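Local coordinates for pyrrolysyl-tRNA synthetase (Desulfitobacterium hafniense, PDB 3DSQ), which probably joins pyrrolysine to its cognate tRNA at the expense of ATP, as a homodimeric class II aminoacyl-tRNA synthetase, at residues 173-187 / 246-258. Residues are numbered along the deposited sequence; the frame is centred on the assembly and turned at random.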
loop_
_atom_site.group_PDB
_atom_site.type_symbol
_atom_site.label_atom_id
_atom_site.label_comp_id
_atom_site.label_asym_id
_atom_site.label_seq_id
_atom_site.Cartn_x
_atom_site.Cartn_y
_atom_site.Cartn_z
ATOM N N THR B 173 -3.952 -7.379 1.166
ATOM C CA THR B 173 -2.784 -6.939 1.908
ATOM C C THR B 173 -2.197 -8.108 2.672
ATOM O O THR B 173 -2.892 -8.783 3.432
ATOM C CB THR B 173 -3.155 -5.821 2.907
ATOM O OG1 THR B 173 -4.011 -4.864 2.263
ATOM C CG2 THR B 173 -1.894 -5.103 3.408
ATOM N N MET B 174 -0.909 -8.338 2.461
ATOM C CA MET B 174 -0.196 -9.414 3.121
ATOM C C MET B 174 0.854 -8.857 4.056
ATOM O O MET B 174 1.485 -7.839 3.764
ATOM C CB MET B 174 0.531 -10.313 2.108
ATOM C CG MET B 174 -0.368 -11.226 1.300
ATOM S SD MET B 174 -1.249 -12.420 2.324
ATOM C CE MET B 174 -2.811 -11.685 2.315
ATOM N N LEU B 175 0.998 -9.534 5.189
ATOM C CA LEU B 175 2.011 -9.223 6.179
ATOM C C LEU B 175 2.830 -10.499 6.106
ATOM O O LEU B 175 2.283 -11.591 6.202
ATOM C CB LEU B 175 1.424 -9.087 7.588
ATOM C CG LEU B 175 2.418 -9.405 8.728
ATOM C CD1 LEU B 175 3.619 -8.477 8.659
ATOM C CD2 LEU B 175 1.726 -9.285 10.084
ATOM N N ASN B 176 4.127 -10.377 5.898
ATOM C CA ASN B 176 4.948 -11.568 5.838
ATOM C C ASN B 176 6.180 -11.268 6.650
ATOM O O ASN B 176 6.988 -10.448 6.244
ATOM C CB ASN B 176 5.348 -11.891 4.395
ATOM C CG ASN B 176 5.951 -13.275 4.254
ATOM O OD1 ASN B 176 6.719 -13.726 5.108
ATOM N ND2 ASN B 176 5.617 -13.955 3.164
ATOM N N LEU B 177 6.311 -11.905 7.810
ATOM C CA LEU B 177 7.487 -11.675 8.631
ATOM C C LEU B 177 8.382 -12.894 8.590
ATOM O O LEU B 177 7.916 -14.025 8.495
ATOM C CB LEU B 177 7.112 -11.304 10.073
ATOM C CG LEU B 177 6.127 -12.074 10.946
ATOM C CD1 LEU B 177 6.302 -13.562 10.804
ATOM C CD2 LEU B 177 6.372 -11.633 12.395
ATOM N N THR B 178 9.680 -12.654 8.664
ATOM C CA THR B 178 10.631 -13.741 8.555
ATOM C C THR B 178 11.874 -13.524 9.377
ATOM O O THR B 178 12.177 -12.414 9.793
ATOM C CB THR B 178 11.119 -13.881 7.110
ATOM O OG1 THR B 178 11.923 -12.736 6.790
ATOM C CG2 THR B 178 9.938 -13.930 6.138
ATOM N N GLU B 179 12.595 -14.617 9.590
ATOM C CA GLU B 179 13.857 -14.589 10.300
ATOM C C GLU B 179 14.750 -15.552 9.541
ATOM O O GLU B 179 14.384 -16.701 9.320
ATOM C CB GLU B 179 13.719 -15.046 11.759
ATOM C CG GLU B 179 15.043 -14.961 12.519
ATOM C CD GLU B 179 14.920 -15.328 13.989
ATOM O OE1 GLU B 179 14.727 -16.521 14.294
ATOM O OE2 GLU B 179 15.015 -14.417 14.842
ATOM N N LEU B 180 15.898 -15.051 9.109
ATOM C CA LEU B 180 16.875 -15.846 8.382
ATOM C C LEU B 180 18.018 -16.141 9.342
ATOM O O LEU B 180 18.621 -15.219 9.891
ATOM C CB LEU B 180 17.415 -15.061 7.188
ATOM C CG LEU B 180 18.597 -15.670 6.433
ATOM C CD1 LEU B 180 18.139 -16.868 5.607
ATOM C CD2 LEU B 180 19.199 -14.608 5.531
ATOM N N GLY B 181 18.310 -17.422 9.541
ATOM C CA GLY B 181 19.384 -17.802 10.437
ATOM C C GLY B 181 18.854 -18.372 11.740
ATOM O O GLY B 181 19.574 -18.448 12.735
ATOM N N THR B 182 17.589 -18.775 11.735
ATOM C CA THR B 182 16.969 -19.350 12.922
ATOM C C THR B 182 17.620 -20.698 13.232
ATOM O O THR B 182 17.844 -21.501 12.328
ATOM C CB THR B 182 15.457 -19.589 12.694
ATOM O OG1 THR B 182 14.847 -18.380 12.229
ATOM C CG2 THR B 182 14.781 -20.025 13.986
ATOM N N PRO B 183 17.948 -20.957 14.511
ATOM C CA PRO B 183 18.568 -22.241 14.873
ATOM C C PRO B 183 17.533 -23.325 14.582
ATOM O O PRO B 183 16.394 -23.214 15.032
ATOM C CB PRO B 183 18.815 -22.098 16.378
ATOM C CG PRO B 183 18.888 -20.608 16.594
ATOM C CD PRO B 183 17.804 -20.089 15.693
ATOM N N LEU B 184 17.911 -24.357 13.827
ATOM C CA LEU B 184 16.978 -25.436 13.487
ATOM C C LEU B 184 16.042 -25.837 14.624
ATOM O O LEU B 184 14.817 -25.848 14.467
ATOM C CB LEU B 184 17.737 -26.682 13.028
ATOM C CG LEU B 184 18.424 -26.669 11.658
ATOM C CD1 LEU B 184 19.173 -27.981 11.464
ATOM C CD2 LEU B 184 17.399 -26.473 10.561
ATOM N N GLU B 185 16.629 -26.160 15.770
ATOM C CA GLU B 185 15.875 -26.596 16.940
ATOM C C GLU B 185 14.894 -25.572 17.491
ATOM O O GLU B 185 14.042 -25.915 18.309
ATOM C CB GLU B 185 16.838 -27.010 18.049
ATOM C CG GLU B 185 17.592 -25.856 18.664
ATOM C CD GLU B 185 19.087 -26.087 18.680
ATOM O OE1 GLU B 185 19.526 -27.117 19.244
ATOM O OE2 GLU B 185 19.822 -25.240 18.128
ATOM N N GLU B 186 15.004 -24.320 17.051
ATOM C CA GLU B 186 14.096 -23.282 17.538
ATOM C C GLU B 186 13.080 -22.800 16.503
ATOM O O GLU B 186 12.251 -21.943 16.800
ATOM C CB GLU B 186 14.897 -22.085 18.061
ATOM C CG GLU B 186 15.879 -22.451 19.164
ATOM C CD GLU B 186 16.637 -21.253 19.707
ATOM O OE1 GLU B 186 17.621 -21.473 20.445
ATOM O OE2 GLU B 186 16.253 -20.100 19.406
ATOM N N ARG B 187 13.130 -23.357 15.298
ATOM C CA ARG B 187 12.214 -22.951 14.235
ATOM C C ARG B 187 10.742 -22.963 14.637
ATOM O O ARG B 187 10.055 -21.945 14.525
ATOM C CB ARG B 187 12.424 -23.825 13.001
ATOM C CG ARG B 187 13.765 -23.594 12.321
ATOM C CD ARG B 187 13.941 -24.503 11.118
ATOM N NE ARG B 187 13.925 -25.910 11.504
ATOM C CZ ARG B 187 13.991 -26.922 10.647
ATOM N NH1 ARG B 187 14.082 -26.689 9.343
ATOM N NH2 ARG B 187 13.961 -28.170 11.093
ATOM N N ILE B 246 19.870 -19.734 -1.065
ATOM C CA ILE B 246 19.735 -19.623 0.379
ATOM C C ILE B 246 20.182 -20.946 1.001
ATOM O O ILE B 246 19.847 -22.016 0.495
ATOM C CB ILE B 246 18.265 -19.349 0.790
ATOM C CG1 ILE B 246 17.761 -18.058 0.134
ATOM C CG2 ILE B 246 18.161 -19.260 2.303
ATOM C CD1 ILE B 246 18.525 -16.802 0.534
ATOM N N PHE B 247 20.951 -20.878 2.083
ATOM C CA PHE B 247 21.396 -22.097 2.744
ATOM C C PHE B 247 21.464 -22.016 4.262
ATOM O O PHE B 247 22.219 -22.744 4.906
ATOM C CB PHE B 247 22.737 -22.564 2.169
ATOM C CG PHE B 247 22.591 -23.422 0.941
ATOM C CD1 PHE B 247 21.677 -24.476 0.920
ATOM C CD2 PHE B 247 23.370 -23.193 -0.188
ATOM C CE1 PHE B 247 21.539 -25.294 -0.210
ATOM C CE2 PHE B 247 23.241 -24.009 -1.330
ATOM C CZ PHE B 247 22.322 -25.059 -1.337
ATOM N N ASP B 248 20.664 -21.121 4.826
ATOM C CA ASP B 248 20.579 -20.968 6.268
ATOM C C ASP B 248 19.152 -21.330 6.651
ATOM O O ASP B 248 18.229 -21.190 5.842
ATOM C CB ASP B 248 20.863 -19.524 6.692
ATOM C CG ASP B 248 22.290 -19.101 6.409
ATOM O OD1 ASP B 248 23.217 -19.825 6.818
ATOM O OD2 ASP B 248 22.488 -18.039 5.788
ATOM N N PRO B 249 18.955 -21.843 7.875
ATOM C CA PRO B 249 17.603 -22.200 8.304
ATOM C C PRO B 249 16.822 -20.896 8.399
ATOM O O PRO B 249 17.420 -19.834 8.551
ATOM C CB PRO B 249 17.830 -22.822 9.677
ATOM C CG PRO B 249 19.196 -23.407 9.558
ATOM C CD PRO B 249 19.956 -22.318 8.844
ATOM N N TRP B 250 15.499 -20.966 8.304
ATOM C CA TRP B 250 14.683 -19.758 8.403
ATOM C C TRP B 250 13.230 -20.080 8.688
ATOM O O TRP B 250 12.800 -21.222 8.571
ATOM C CB TRP B 250 14.751 -18.935 7.105
ATOM C CG TRP B 250 14.288 -19.693 5.871
ATOM C CD1 TRP B 250 15.079 -20.324 4.954
ATOM C CD2 TRP B 250 12.936 -19.900 5.441
ATOM N NE1 TRP B 250 14.307 -20.907 3.976
ATOM C CE2 TRP B 250 12.987 -20.665 4.253
ATOM C CE3 TRP B 250 11.685 -19.513 5.943
ATOM C CZ2 TRP B 250 11.835 -21.054 3.556
ATOM C CZ3 TRP B 250 10.535 -19.900 5.248
ATOM C CH2 TRP B 250 10.624 -20.665 4.065
ATOM N N VAL B 251 12.480 -19.056 9.072
ATOM C CA VAL B 251 11.059 -19.208 9.328
ATOM C C VAL B 251 10.371 -17.987 8.759
ATOM O O VAL B 251 10.934 -16.896 8.738
ATOM C CB VAL B 251 10.732 -19.319 10.835
ATOM C CG1 VAL B 251 11.319 -20.616 11.397
ATOM C CG2 VAL B 251 11.260 -18.101 11.581
ATOM N N GLY B 252 9.152 -18.186 8.277
ATOM C CA GLY B 252 8.395 -17.091 7.719
ATOM C C GLY B 252 6.926 -17.358 7.949
ATOM O O GLY B 252 6.463 -18.494 7.832
ATOM N N LEU B 253 6.189 -16.306 8.274
ATOM C CA LEU B 253 4.768 -16.433 8.529
ATOM C C LEU B 253 4.061 -15.350 7.732
ATOM O O LEU B 253 4.484 -14.193 7.742
ATOM C CB LEU B 253 4.503 -16.256 10.030
ATOM C CG LEU B 253 3.140 -16.623 10.617
ATOM C CD1 LEU B 253 2.835 -18.092 10.386
ATOM C CD2 LEU B 253 3.150 -16.318 12.122
ATOM N N GLY B 254 2.995 -15.731 7.031
ATOM C CA GLY B 254 2.248 -14.764 6.251
ATOM C C GLY B 254 0.786 -14.651 6.639
ATOM O O GLY B 254 0.116 -15.658 6.845
ATOM N N PHE B 255 0.288 -13.418 6.720
ATOM C CA PHE B 255 -1.105 -13.161 7.081
ATOM C C PHE B 255 -1.860 -12.346 6.026
ATOM O O PHE B 255 -1.286 -11.501 5.342
ATOM C CB PHE B 255 -1.207 -12.357 8.391
ATOM C CG PHE B 255 -0.514 -12.979 9.577
ATOM C CD1 PHE B 255 0.871 -13.123 9.608
ATOM C CD2 PHE B 255 -1.249 -13.342 10.709
ATOM C CE1 PHE B 255 1.517 -13.607 10.752
ATOM C CE2 PHE B 255 -0.610 -13.829 11.857
ATOM C CZ PHE B 255 0.778 -13.957 11.874
ATOM N N GLY B 256 -3.158 -12.603 5.918
ATOM C CA GLY B 256 -4.009 -11.825 5.033
ATOM C C GLY B 256 -4.685 -10.863 6.002
ATOM O O GLY B 256 -5.460 -11.301 6.830
ATOM N N LEU B 257 -4.384 -9.568 5.927
ATOM C CA LEU B 257 -4.963 -8.616 6.878
ATOM C C LEU B 257 -6.470 -8.390 6.778
ATOM O O LEU B 257 -7.139 -8.250 7.811
ATOM C CB LEU B 257 -4.226 -7.268 6.805
ATOM C CG LEU B 257 -2.725 -7.336 7.104
ATOM C CD1 LEU B 257 -2.184 -5.933 7.296
ATOM C CD2 LEU B 257 -2.466 -8.180 8.360
ATOM N N GLU B 258 -7.011 -8.339 5.560
ATOM C CA GLU B 258 -8.450 -8.145 5.418
ATOM C C GLU B 258 -9.149 -9.348 6.030
ATOM O O GLU B 258 -10.167 -9.211 6.713
ATOM C CB GLU B 258 -8.879 -8.002 3.944
ATOM C CG GLU B 258 -8.392 -6.735 3.228
ATOM C CD GLU B 258 -6.967 -6.858 2.726
ATOM O OE1 GLU B 258 -6.395 -7.960 2.853
ATOM O OE2 GLU B 258 -6.419 -5.863 2.199
#
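Leu177 and Leu253 lie side by side at the middle of an antiparallel strand pair that shows how one sheet can present two unlike faces. Paired backbone bonds join Leu175 with Phe255, Leu177 with Leu253 and Glu179 with Val251, and Gly181 N to Pro249 O follows. Leu177 CG sits between its backbone N and carbonyl carbon (chi1 50°), which brings CD1 to 3.3 Å from Leu253 CB, closer than two such carbons normally come. On the same face Leu175 CD2 meets Phe255 CD1 obliquely at 4.0 Å, and Val251 CG2 lies 3.9 Å from Glu179 CB. Helix 187-201 packs here over Leu177, Val251 and Phe255.

The other face is looser and partly exposed around Met174, Asn176, Gly254 and Gly256; Gly254 has room for a CB, whereas one on Gly252 would crowd Thr178 CG2. This glycine-rich strand running into helix 257-265 fits motif 3 of class II synthetases, and its partner probably belongs to motif 2; in that family such a face lines the catalytic cleft.

Where the helix begins, Leu257 N donates to Thr173 O. Bent at chi2 (82°), Glu258 turns its carboxylate back: Thr173 N reaches the syn lone pair of Glu258 OE1 at 3.0 Å, nearly straight (172°), while Thr173 OG1 donates to Glu258 OE2 at 2.6 Å. Replacing Glu258 with an alanine would probably leave Thr173 N and OG1 without these acceptors, the helix start keeping chiefly its Leu257 N bond. Backbone bonds thus set the register, apolar side chains fill most of one face, and the Glu258 carboxylate adds a side-chain anchor.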